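Long-range contact in meso-diaminopimelate dehydrogenase (Clostridium tetani, PDB 3WGY), which catalyses, in its natural form, the reversible NADP-dependent oxidative deamination of meso-2,6-diaminopimelate at its D-amino centre: residues S3-G8 / N26-L31. The protein carries 6 engineered substitutions. Sequence-based numbering, arbitrary orientation.
Sequences SKIRIG and NDDMEL
Ile5 and Ile7 pair in parallel with Met29 and Leu31, joining the first two strands of a Rossmann-type beta-alpha-beta unit. Helix 14-23 makes the crossover between them. In this family such a fold carries the dinucleotide cofactor. Three backbone bonds link the segments, and one between Ile7 and Glu32 continues the ladder. Ile5 N donates to Asp28 O at 2.8 Å, and Ile5 O accepts from Glu30 N at 2.9 Å. Ile7 N reaches Glu30 O, nearly straight at 174°. Met29 CA also brings its hydrogen to Ile5 O, a weaker second contact on that oxygen.

Ile5, Ile7, Met29 and Leu31 share one face of the sheet. Ile5 CB meets Met29 CG at 4.1 Å, and Met29 SD lies against Ile7 CG1. Ile23 of helix 14-23 touches Ile7, Met29 and Leu31, while Val285 and Arg289 of helix 276-296 pack on Met29. Leu31 CD1 turns back to Ile7 O at 3.6 Å.

Asp28 lies beside Ile5, pointing the same way, with OD2 4.0 Å from Ile5 CD1. Its charge is paired with Arg289, which also bonds Asn26 OD1. A type I turn from Asn26 to Met29 leads into the second strand. Glu30 lies on the other face. Lys4, just before the first strand, crosses the Glu30 side chain at about a right angle, and Lys4 CG lies 3.9 Å from Glu30 OE2. The Lys4 chain bends at chi2 (-76°), which brings CD to 3.3 Å from Asp27 O. Its NZ bonds that carbonyl oxygen at 2.6 Å, tilted 22° from the carbonyl plane.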
loop_
_atom_site.group_PDB
_atom_site.type_symbol
_atom_site.label_atom_id
_atom_site.label_comp_id
_atom_site.label_asym_id
_atom_site.label_seq_id
_atom_site.Cartn_x
_atom_site.Cartn_y
_atom_site.Cartn_z
ATOM N N SER B 3 -4.747 9.437 28.564
ATOM C CA SER B 3 -3.739 8.370 28.837
ATOM C C SER B 3 -2.834 8.159 27.625
ATOM O O SER B 3 -2.942 7.159 26.913
ATOM C CB SER B 3 -4.451 7.066 29.194
ATOM O OG SER B 3 -5.389 6.716 28.193
ATOM N N LYS B 4 -1.932 9.114 27.420
ATOM C CA LYS B 4 -0.983 9.127 26.306
ATOM C C LYS B 4 -0.044 7.927 26.242
ATOM O O LYS B 4 0.226 7.287 27.255
ATOM C CB LYS B 4 -0.130 10.392 26.396
ATOM C CG LYS B 4 -0.914 11.659 26.682
ATOM C CD LYS B 4 -1.646 12.134 25.454
ATOM C CE LYS B 4 -2.735 13.116 25.825
ATOM N NZ LYS B 4 -3.371 13.712 24.621
ATOM N N ILE B 5 0.458 7.638 25.042
ATOM C CA ILE B 5 1.412 6.548 24.840
ATOM C C ILE B 5 2.787 7.144 25.147
ATOM O O ILE B 5 3.191 8.127 24.533
ATOM C CB ILE B 5 1.387 6.020 23.374
ATOM C CG1 ILE B 5 0.042 5.350 23.078
ATOM C CG2 ILE B 5 2.506 5.004 23.160
ATOM C CD1 ILE B 5 -0.069 4.764 21.678
ATOM N N ARG B 6 3.496 6.552 26.104
ATOM C CA ARG B 6 4.806 7.051 26.520
ATOM C C ARG B 6 5.940 6.555 25.633
ATOM O O ARG B 6 6.316 5.384 25.679
ATOM C CB ARG B 6 5.072 6.647 27.971
ATOM C CG ARG B 6 4.070 7.235 28.969
ATOM C CD ARG B 6 4.239 6.615 30.349
ATOM N NE ARG B 6 4.044 5.171 30.277
ATOM C CZ ARG B 6 4.089 4.351 31.321
ATOM N NH1 ARG B 6 4.320 4.832 32.536
ATOM N NH2 ARG B 6 3.909 3.046 31.145
ATOM N N ILE B 7 6.502 7.458 24.841
ATOM C CA ILE B 7 7.572 7.075 23.938
ATOM C C ILE B 7 8.954 7.410 24.482
ATOM O O ILE B 7 9.131 8.380 25.214
ATOM C CB ILE B 7 7.398 7.745 22.553
ATOM C CG1 ILE B 7 6.083 7.288 21.904
ATOM C CG2 ILE B 7 8.578 7.400 21.652
ATOM C CD1 ILE B 7 5.980 5.804 21.687
ATOM N N GLY B 8 9.924 6.579 24.120
ATOM C CA GLY B 8 11.294 6.791 24.539
ATOM C C GLY B 8 12.168 6.720 23.304
ATOM O O GLY B 8 12.032 5.796 22.504
ATOM N N ASN B 26 1.385 13.938 16.903
ATOM C CA ASN B 26 0.534 12.866 17.408
ATOM C C ASN B 26 0.003 13.117 18.817
ATOM O O ASN B 26 0.631 12.753 19.813
ATOM C CB ASN B 26 1.307 11.550 17.361
ATOM C CG ASN B 26 1.659 11.136 15.941
ATOM O OD1 ASN B 26 0.946 10.354 15.311
ATOM N ND2 ASN B 26 2.753 11.674 15.427
ATOM N N ASP B 27 -1.175 13.726 18.880
ATOM C CA ASP B 27 -1.826 14.056 20.141
ATOM C C ASP B 27 -1.965 12.925 21.161
ATOM O O ASP B 27 -2.107 13.191 22.351
ATOM C CB ASP B 27 -3.207 14.657 19.864
ATOM C CG ASP B 27 -3.127 16.026 19.214
ATOM O OD1 ASP B 27 -2.558 16.946 19.842
ATOM O OD2 ASP B 27 -3.626 16.185 18.077
ATOM N N ASP B 28 -1.931 11.674 20.720
ATOM C CA ASP B 28 -2.066 10.566 21.666
ATOM C C ASP B 28 -0.727 10.059 22.206
ATOM O O ASP B 28 -0.676 9.068 22.945
ATOM C CB ASP B 28 -2.844 9.421 21.023
ATOM C CG ASP B 28 -2.084 8.748 19.899
ATOM O OD1 ASP B 28 -1.323 9.438 19.192
ATOM O OD2 ASP B 28 -2.272 7.524 19.718
ATOM N N MET B 29 0.354 10.743 21.851
ATOM C CA MET B 29 1.682 10.345 22.314
ATOM C C MET B 29 2.385 11.425 23.115
ATOM O O MET B 29 2.091 12.618 22.985
ATOM C CB MET B 29 2.571 9.973 21.135
ATOM C CG MET B 29 2.177 8.702 20.443
ATOM S SD MET B 29 3.245 8.447 19.020
ATOM C CE MET B 29 2.337 7.163 18.153
ATOM N N GLU B 30 3.337 10.992 23.929
ATOM C CA GLU B 30 4.107 11.903 24.755
ATOM C C GLU B 30 5.542 11.402 24.794
ATOM O O GLU B 30 5.783 10.211 24.966
ATOM C CB GLU B 30 3.522 11.924 26.160
ATOM C CG GLU B 30 3.667 13.238 26.877
ATOM C CD GLU B 30 2.690 13.353 28.023
ATOM O OE1 GLU B 30 2.830 12.588 29.005
ATOM O OE2 GLU B 30 1.773 14.200 27.927
ATOM N N LEU B 31 6.491 12.308 24.597
ATOM C CA LEU B 31 7.896 11.933 24.638
ATOM C C LEU B 31 8.315 11.964 26.100
ATOM O O LEU B 31 8.178 12.985 26.763
ATOM C CB LEU B 31 8.744 12.922 23.834
ATOM C CG LEU B 31 10.247 12.626 23.798
ATOM C CD1 LEU B 31 10.492 11.175 23.385
ATOM C CD2 LEU B 31 10.923 13.586 22.825
#